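Local coordinates for protein transcriptional regulator, TetR family (Agrobacterium tumefaciens, PDB 3C2B) that probably binds DNA at cis-regulatory sites as a helix-turn-helix transcription regulator of the TetR type, at residues Leu36-Leu41 with Cys47-Leu52; Ala19-Ala24 with Asp60-Ala65; Ala111-Ala116 with Asp129-Arg134. One frame throughout, in Å; residues are numbered along the deposited sequence.

All three contacts join helices through apolar side chains, with no hydrogen bond crossing any of them. Contact 1 is the outlying one, partly exposed, its centre about 28 Å from the centre of the chain; a threonine hydroxyl and a lysine chain flank its leucine pair. Contact 2 is buried, ties helix 15-31 to helix 59-71, and encloses contact 1 along the chain; the two touch through Leu41, which packs on Val20 and Gln23, and through Leu36 on Ala24. Contact 3 is also buried but belongs to the C-terminal region and adds an asparagine beside its leucine. Leu63 against Leu115 and Ala64 against Leu130 connect contacts 2 and 3, whereas contacts 1 and 3 do not touch.

Contact 1: Leu36-Leu41 with Cys47-Leu52; sequences LTTSGL and CSKESL
Cys47 starts the contact from the loop ahead of helix 49-56: its SG lies 4.0 Å from CD1 of Leu41. Arg16 of helix 15-31 also touches this cysteine. Ser48, next along, points its CB away from Leu36-Leu41 and serves as the N-cap of its own helix, OG accepting from the N of Glu50 at 3.3 Å with a bent N-H...O angle of 136°. Thr37 does the same job for helix 38-45, where its OG1 takes the N-H of Gly40 at 2.9 Å. Two capped helices joined by a short turn make up the predicted helix-turn-helix, in which helix 49-56, the second of the pair, would probably be the one that reads DNA, as in other TetR proteins.

Lys49 brings its aliphatic chain against Thr38. OG1 of Thr38 lies 3.6 Å from Lys49 CB, and the bend at chi2 (88°) brings Lys49 CD to 3.5 Å from the same oxygen, while the ammonium end leads away. Leu52 supplies the buried part: both its methyls bear on one methyl of Leu41 from the same side, with Leu52 CD2 at 3.7 Å and Leu52 CD1 at 3.9 Å from Leu41 CD1. The same CD2 of Leu52 also rests 3.9 Å from the carbonyl O of Thr38.

Contact 2: Ala19-Ala24 with Asp60-Ala65; sequences AVLDQA and DGLLAA
The backbone N of Ala65, a residue that Leu21 packs against, is held by two carbonyls of its own helix: Gly61 O accepts from it at 3.2 Å, and Leu62 O makes a weak second bond. That N-H is used inside helix 59-71, and no hydrogen bond crosses to helix 15-31; what crosses is van der Waals packing. Leu21 does the reaching. Its CB does not aim straight at the other helix, but CG stands anti to the carbonyl carbon (chi1 -72°), and this swings the branched end across the gap. There the two methyls divide the work. CD1 of Leu21 comes within 4.0 Å of the carbonyl O of Ala65, and CD2 of Leu21 lies 4.3 Å from Ala65 CB and, as its nearest neighbour, 4.0 Å from CD1 of Leu62.

This is the packing of the first helix of the TetR-type DNA-binding domain on the helix that follows the predicted helix-turn-helix. The chain between the two segments carries both helices of that motif, so the contact closes the loop around them. Phe56, at the end of helix 49-56, touches Leu21, Leu62 and Ala65 alike, which brings a third helix to the same spot.

Leu62 answers from its side with CG anti to the backbone N (chi1 160°). Its side chain and that of Leu21 run in opposite directions and meet only methyl to methyl, at the CD2-CD1 pair. The same methyl of Leu62, CD1, faces the CB of Ala24 at a looser 4.8 Å. Further along helix 59-71, Met66 packs on both Leu21 and Ala24, and Phe69 adds to the cover over Leu21.

Contact 3: Ala111-Ala116 with Asp129-Arg134; sequences ALNRLA and DLLLER
Leu131 carries this contact for helix 127-134, and Asn113 and Ala116, one turn apart on helix 107-120, receive it. The CA atoms come closest between Leu131 and Asn113, at 7.4 Å. From the backbone, CB of Leu131 heads directly for the other helix, lying about 4.3 Å from OD1 of Asn113. CG follows anti to the carbonyl carbon (chi1 -77°) and passes 4.1 Å from that same OD1, so the carboxamide oxygen rests against the aliphatic trunk of the leucine as the two side chains cross at a slant. The amide is steadied from its other end: ND2 of Asn113 is hydrogen-bonded to the carbonyl O of Ser109, a turn earlier in its own helix.

At the fork the methyls part. CD2 turns to the methyl of Ala116 and meets it closely, with 3.5 Å between Leu131 CD2 and Ala116 CB. CD1 goes the other way, toward Leu112, whose CB stays a looser 4.9 Å from Leu131 CD1. Ile67 of helix 59-71 also packs on Leu131, and Leu112 in turn touches Gln70 of that helix and Leu28 of helix 15-31.

Asn113 and Ala116 pack as well on Leu182 of the second subunit, so the contact lies near the dimer interface. The two helices follow each other in the all-helical C-terminal domain, and here that domain meets the DNA-binding helices on one hand and the partner subunit on the other, as in dimeric TetR-family regulators.

Contact 1: Leu36-Leu41 with Cys47-Leu52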
loop_
_atom_site.group_PDB
_atom_site.type_symbol
_atom_site.label_atom_id
_atom_site.label_comp_id
_atom_site.label_asym_id
_atom_site.label_seq_id
_atom_site.Cartn_x
_atom_site.Cartn_y
_atom_site.Cartn_z
ATOM N N LEU A 36 -9.603 9.471 19.070
ATOM C CA LEU A 36 -9.109 10.829 19.025
ATOM C C LEU A 36 -10.313 11.756 18.994
ATOM O O LEU A 36 -10.737 12.192 17.917
ATOM C CB LEU A 36 -8.240 10.996 17.771
ATOM C CG LEU A 36 -7.074 11.984 17.727
ATOM C CD1 LEU A 36 -7.525 13.339 17.176
ATOM C CD2 LEU A 36 -6.380 12.119 19.072
ATOM N N THR A 37 -10.902 11.997 20.170
ATOM C CA THR A 37 -12.038 12.914 20.297
ATOM C C THR A 37 -11.624 14.141 21.104
ATOM O O THR A 37 -10.772 14.054 22.006
ATOM C CB THR A 37 -13.282 12.271 20.969
ATOM O OG1 THR A 37 -12.966 11.889 22.316
ATOM C CG2 THR A 37 -13.783 11.054 20.182
ATOM N N THR A 38 -12.223 15.281 20.775
ATOM C CA THR A 38 -11.945 16.533 21.485
ATOM C C THR A 38 -11.977 16.364 23.027
ATOM O O THR A 38 -11.108 16.888 23.722
ATOM C CB THR A 38 -12.820 17.721 20.949
ATOM O OG1 THR A 38 -13.311 18.513 22.042
ATOM C CG2 THR A 38 -14.017 17.221 20.101
ATOM N N SER A 39 -12.952 15.603 23.533
ATOM C CA SER A 39 -13.045 15.238 24.958
ATOM C C SER A 39 -12.036 14.178 25.413
ATOM O O SER A 39 -11.597 14.197 26.556
ATOM C CB SER A 39 -14.448 14.744 25.294
ATOM O OG SER A 39 -15.283 15.814 25.697
ATOM N N GLY A 40 -11.692 13.241 24.538
ATOM C CA GLY A 40 -10.706 12.230 24.874
ATOM C C GLY A 40 -9.397 12.947 25.123
ATOM O O GLY A 40 -8.746 12.740 26.147
ATOM N N LEU A 41 -9.041 13.834 24.200
ATOM C CA LEU A 41 -7.792 14.583 24.287
ATOM C C LEU A 41 -7.781 15.677 25.381
ATOM O O LEU A 41 -6.720 16.015 25.921
ATOM C CB LEU A 41 -7.415 15.152 22.916
ATOM C CG LEU A 41 -5.975 15.647 22.705
ATOM C CD1 LEU A 41 -5.788 17.096 23.200
ATOM C CD2 LEU A 41 -4.926 14.693 23.331
ATOM N N CYS A 47 -6.249 19.608 29.127
ATOM C CA CYS A 47 -6.539 20.898 28.510
ATOM C C CYS A 47 -8.042 21.131 28.268
ATOM O O CYS A 47 -8.879 20.236 28.483
ATOM C CB CYS A 47 -5.675 21.146 27.250
ATOM S SG CYS A 47 -6.051 20.165 25.802
ATOM N N SER A 48 -8.369 22.358 27.870
ATOM C CA SER A 48 -9.736 22.737 27.586
ATOM C C SER A 48 -10.081 22.304 26.165
ATOM O O SER A 48 -9.193 22.079 25.331
ATOM C CB SER A 48 -9.914 24.248 27.781
ATOM O OG SER A 48 -11.243 24.662 27.542
ATOM N N LYS A 49 -11.374 22.159 25.899
ATOM C CA LYS A 49 -11.833 21.857 24.552
ATOM C C LYS A 49 -11.820 23.150 23.719
ATOM O O LYS A 49 -11.558 23.113 22.513
ATOM C CB LYS A 49 -13.195 21.121 24.580
ATOM C CG LYS A 49 -14.423 21.871 24.064
ATOM C CD LYS A 49 -14.611 21.696 22.543
ATOM C CE LYS A 49 -15.920 22.339 22.066
ATOM N NZ LYS A 49 -16.110 23.741 22.567
ATOM N N GLU A 50 -12.074 24.284 24.385
ATOM C CA GLU A 50 -11.988 25.620 23.762
ATOM C C GLU A 50 -10.556 26.177 23.753
ATOM O O GLU A 50 -10.239 27.084 22.979
ATOM C CB GLU A 50 -12.980 26.618 24.387
ATOM C CG GLU A 50 -12.993 26.672 25.914
ATOM C CD GLU A 50 -14.064 25.781 26.527
ATOM O OE1 GLU A 50 -14.178 24.600 26.140
ATOM O OE2 GLU A 50 -14.791 26.264 27.414
ATOM N N SER A 51 -9.701 25.622 24.611
ATOM C CA SER A 51 -8.251 25.790 24.484
ATOM C C SER A 51 -7.700 25.100 23.224
ATOM O O SER A 51 -6.850 25.655 22.519
ATOM C CB SER A 51 -7.538 25.269 25.729
ATOM O OG SER A 51 -6.237 24.816 25.413
ATOM N N LEU A 52 -8.183 23.892 22.944
ATOM C CA LEU A 52 -7.842 23.192 21.699
ATOM C C LEU A 52 -8.152 24.027 20.453
ATOM O O LEU A 52 -7.430 23.953 19.450
ATOM C CB LEU A 52 -8.557 21.840 21.632
ATOM C CG LEU A 52 -7.744 20.573 21.925
ATOM C CD1 LEU A 52 -6.348 20.853 22.468
ATOM C CD2 LEU A 52 -8.510 19.617 22.829
#

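Contact 2: Ala19-Ala24 with Asp60-Ala65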
loop_
_atom_site.group_PDB
_atom_site.type_symbol
_atom_site.label_atom_id
_atom_site.label_comp_id
_atom_site.label_asym_id
_atom_site.label_seq_id
_atom_site.Cartn_x
_atom_site.Cartn_y
_atom_site.Cartn_z
ATOM N N ALA A 19 3.664 18.756 24.232
ATOM C CA ALA A 19 3.187 17.759 25.191
ATOM C C ALA A 19 1.773 17.272 24.844
ATOM O O ALA A 19 1.484 16.071 24.938
ATOM C CB ALA A 19 3.223 18.312 26.592
ATOM N N VAL A 20 0.909 18.209 24.436
ATOM C CA VAL A 20 -0.482 17.925 24.061
ATOM C C VAL A 20 -0.581 17.051 22.788
ATOM O O VAL A 20 -1.311 16.050 22.735
ATOM C CB VAL A 20 -1.297 19.257 23.892
ATOM C CG1 VAL A 20 -2.582 19.048 23.070
ATOM C CG2 VAL A 20 -1.620 19.899 25.268
ATOM N N LEU A 21 0.170 17.448 21.767
ATOM C CA LEU A 21 0.245 16.720 20.529
ATOM C C LEU A 21 0.791 15.298 20.731
ATOM O O LEU A 21 0.353 14.367 20.035
ATOM C CB LEU A 21 1.048 17.524 19.495
ATOM C CG LEU A 21 0.327 18.767 18.940
ATOM C CD1 LEU A 21 1.259 19.652 18.129
ATOM C CD2 LEU A 21 -0.961 18.429 18.147
ATOM N N ASP A 22 1.721 15.126 21.675
ATOM C CA ASP A 22 2.169 13.791 22.091
ATOM C C ASP A 22 1.045 12.912 22.658
ATOM O O ASP A 22 1.019 11.707 22.421
ATOM C CB ASP A 22 3.324 13.867 23.090
ATOM C CG ASP A 22 4.694 13.942 22.416
ATOM O OD1 ASP A 22 4.852 13.572 21.224
ATOM O OD2 ASP A 22 5.638 14.378 23.115
ATOM N N GLN A 23 0.125 13.510 23.404
ATOM C CA GLN A 23 -1.046 12.777 23.889
ATOM C C GLN A 23 -1.975 12.371 22.749
ATOM O O GLN A 23 -2.568 11.276 22.766
ATOM C CB GLN A 23 -1.821 13.594 24.926
ATOM C CG GLN A 23 -1.194 13.618 26.326
ATOM C CD GLN A 23 -0.613 12.272 26.749
ATOM O OE1 GLN A 23 0.537 12.203 27.181
ATOM N NE2 GLN A 23 -1.402 11.200 26.618
ATOM N N ALA A 24 -2.089 13.260 21.760
ATOM C CA ALA A 24 -2.992 13.059 20.630
ATOM C C ALA A 24 -2.469 11.960 19.692
ATOM O O ALA A 24 -3.243 11.108 19.230
ATOM C CB ALA A 24 -3.242 14.374 19.890
ATOM N N ASP A 60 -10.109 19.845 12.091
ATOM C CA ASP A 60 -9.278 19.643 10.899
ATOM C C ASP A 60 -7.877 20.263 11.018
ATOM O O ASP A 60 -6.907 19.740 10.466
ATOM C CB ASP A 60 -10.004 20.137 9.636
ATOM C CG ASP A 60 -10.898 19.061 8.999
ATOM O OD1 ASP A 60 -10.921 18.986 7.751
ATOM O OD2 ASP A 60 -11.575 18.296 9.733
ATOM N N GLY A 61 -7.777 21.371 11.745
ATOM C CA GLY A 61 -6.484 21.997 12.012
ATOM C C GLY A 61 -5.661 21.236 13.042
ATOM O O GLY A 61 -4.434 21.270 13.007
ATOM N N LEU A 62 -6.334 20.559 13.972
ATOM C CA LEU A 62 -5.650 19.793 15.003
ATOM C C LEU A 62 -4.958 18.601 14.364
ATOM O O LEU A 62 -3.805 18.306 14.668
ATOM C CB LEU A 62 -6.638 19.326 16.080
ATOM C CG LEU A 62 -6.276 18.145 16.997
ATOM C CD1 LEU A 62 -4.977 18.372 17.792
ATOM C CD2 LEU A 62 -7.430 17.846 17.940
ATOM N N LEU A 63 -5.678 17.930 13.474
ATOM C CA LEU A 63 -5.173 16.759 12.757
ATOM C C LEU A 63 -3.918 17.093 11.953
ATOM O O LEU A 63 -2.982 16.291 11.898
ATOM C CB LEU A 63 -6.261 16.224 11.835
ATOM C CG LEU A 63 -7.337 15.331 12.461
ATOM C CD1 LEU A 63 -7.511 15.538 13.961
ATOM C CD2 LEU A 63 -8.657 15.480 11.700
ATOM N N ALA A 64 -3.914 18.288 11.353
ATOM C CA ALA A 64 -2.792 18.779 10.555
ATOM C C ALA A 64 -1.553 19.096 11.398
ATOM O O ALA A 64 -0.420 18.856 10.951
ATOM C CB ALA A 64 -3.212 20.011 9.720
ATOM N N ALA A 65 -1.764 19.641 12.601
ATOM C CA ALA A 65 -0.656 19.992 13.490
ATOM C C ALA A 65 -0.013 18.727 14.036
ATOM O O ALA A 65 1.190 18.687 14.223
ATOM C CB ALA A 65 -1.111 20.926 14.623
#

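Contact 3: Ala111-Ala116 with Asp129-Arg134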
loop_
_atom_site.group_PDB
_atom_site.type_symbol
_atom_site.label_atom_id
_atom_site.label_comp_id
_atom_site.label_asym_id
_atom_site.label_seq_id
_atom_site.Cartn_x
_atom_site.Cartn_y
_atom_site.Cartn_z
ATOM N N ALA A 111 -0.429 5.038 12.210
ATOM C CA ALA A 111 -1.619 5.650 12.796
ATOM C C ALA A 111 -1.948 6.970 12.077
ATOM O O ALA A 111 -3.116 7.229 11.774
ATOM C CB ALA A 111 -1.396 5.896 14.253
ATOM N N LEU A 112 -0.939 7.767 11.724
ATOM C CA LEU A 112 -1.238 8.998 10.988
ATOM C C LEU A 112 -1.749 8.729 9.561
ATOM O O LEU A 112 -2.717 9.353 9.096
ATOM C CB LEU A 112 -0.029 9.938 10.989
ATOM C CG LEU A 112 0.183 10.453 12.414
ATOM C CD1 LEU A 112 1.619 10.973 12.558
ATOM C CD2 LEU A 112 -0.883 11.512 12.857
ATOM N N ASN A 113 -1.099 7.782 8.891
ATOM C CA ASN A 113 -1.575 7.299 7.596
ATOM C C ASN A 113 -2.985 6.746 7.640
ATOM O O ASN A 113 -3.808 7.137 6.807
ATOM C CB ASN A 113 -0.583 6.307 6.965
ATOM C CG ASN A 113 0.551 7.033 6.261
ATOM O OD1 ASN A 113 0.358 7.550 5.176
ATOM N ND2 ASN A 113 1.712 7.124 6.908
ATOM N N ARG A 114 -3.286 5.890 8.618
ATOM C CA ARG A 114 -4.659 5.444 8.845
ATOM C C ARG A 114 -5.600 6.624 9.007
ATOM O O ARG A 114 -6.680 6.641 8.431
ATOM C CB ARG A 114 -4.765 4.591 10.107
ATOM C CG ARG A 114 -4.103 3.240 9.977
ATOM C CD ARG A 114 -4.139 2.463 11.291
ATOM N NE ARG A 114 -3.433 1.191 11.112
ATOM C CZ ARG A 114 -2.483 0.770 11.940
ATOM N NH1 ARG A 114 -2.173 1.484 13.034
ATOM N NH2 ARG A 114 -1.863 -0.358 11.695
ATOM N N LEU A 115 -5.197 7.613 9.799
ATOM C CA LEU A 115 -6.075 8.764 10.070
ATOM C C LEU A 115 -6.404 9.504 8.765
ATOM O O LEU A 115 -7.578 9.724 8.458
ATOM C CB LEU A 115 -5.425 9.713 11.077
ATOM C CG LEU A 115 -6.154 11.038 11.260
ATOM C CD1 LEU A 115 -7.388 10.755 12.031
ATOM C CD2 LEU A 115 -5.274 12.054 11.971
ATOM N N ALA A 116 -5.348 9.854 8.018
ATOM C CA ALA A 116 -5.438 10.559 6.735
ATOM C C ALA A 116 -6.181 9.790 5.652
ATOM O O ALA A 116 -6.896 10.399 4.858
ATOM C CB ALA A 116 -4.035 10.956 6.234
ATOM N N ASP A 129 -2.971 15.229 1.487
ATOM C CA ASP A 129 -1.945 15.965 0.722
ATOM C C ASP A 129 -0.714 16.235 1.570
ATOM O O ASP A 129 0.397 16.295 1.048
ATOM C CB ASP A 129 -2.475 17.294 0.145
ATOM C CG ASP A 129 -3.853 17.161 -0.502
ATOM O OD1 ASP A 129 -4.826 16.844 0.230
ATOM O OD2 ASP A 129 -3.963 17.400 -1.724
ATOM N N LEU A 130 -0.920 16.383 2.878
ATOM C CA LEU A 130 0.174 16.635 3.801
ATOM C C LEU A 130 1.109 15.429 3.899
ATOM O O LEU A 130 2.328 15.580 3.937
ATOM C CB LEU A 130 -0.367 17.024 5.177
ATOM C CG LEU A 130 0.166 18.355 5.698
ATOM C CD1 LEU A 130 -0.616 18.808 6.942
ATOM C CD2 LEU A 130 1.657 18.241 5.982
ATOM N N LEU A 131 0.547 14.227 3.930
ATOM C CA LEU A 131 1.385 13.022 3.921
ATOM C C LEU A 131 1.922 12.791 2.515
ATOM O O LEU A 131 3.086 12.416 2.336
ATOM C CB LEU A 131 0.615 11.790 4.407
ATOM C CG LEU A 131 0.329 11.564 5.899
ATOM C CD1 LEU A 131 1.539 11.822 6.785
ATOM C CD2 LEU A 131 -0.811 12.438 6.308
ATOM N N LEU A 132 1.068 13.043 1.523
ATOM C CA LEU A 132 1.439 12.902 0.125
ATOM C C LEU A 132 2.609 13.859 -0.250
ATOM O O LEU A 132 3.575 13.455 -0.920
ATOM C CB LEU A 132 0.199 13.184 -0.750
ATOM C CG LEU A 132 -0.347 12.184 -1.778
ATOM C CD1 LEU A 132 -0.089 10.750 -1.360
ATOM C CD2 LEU A 132 -1.844 12.451 -2.018
ATOM N N GLU A 133 2.517 15.117 0.191
ATOM C CA GLU A 133 3.467 16.136 -0.234
ATOM C C GLU A 133 4.699 16.208 0.651
ATOM O O GLU A 133 5.761 16.555 0.151
ATOM C CB GLU A 133 2.819 17.532 -0.305
ATOM C CG GLU A 133 1.725 17.733 -1.358
ATOM C CD GLU A 133 0.838 18.948 -1.052
ATOM O OE1 GLU A 133 0.570 19.748 -1.973
ATOM O OE2 GLU A 133 0.408 19.107 0.120
ATOM N N ARG A 134 4.573 15.897 1.946
ATOM C CA ARG A 134 5.621 16.208 2.922
ATOM C C ARG A 134 6.049 15.001 3.735
ATOM O O ARG A 134 7.135 14.998 4.335
ATOM C CB ARG A 134 5.145 17.329 3.863
ATOM C CG ARG A 134 4.221 18.374 3.202
ATOM C CD ARG A 134 4.116 19.659 4.064
ATOM N NE ARG A 134 2.982 20.477 3.629
ATOM C CZ ARG A 134 2.406 21.432 4.364
ATOM N NH1 ARG A 134 2.842 21.705 5.591
ATOM N NH2 ARG A 134 1.385 22.116 3.870
#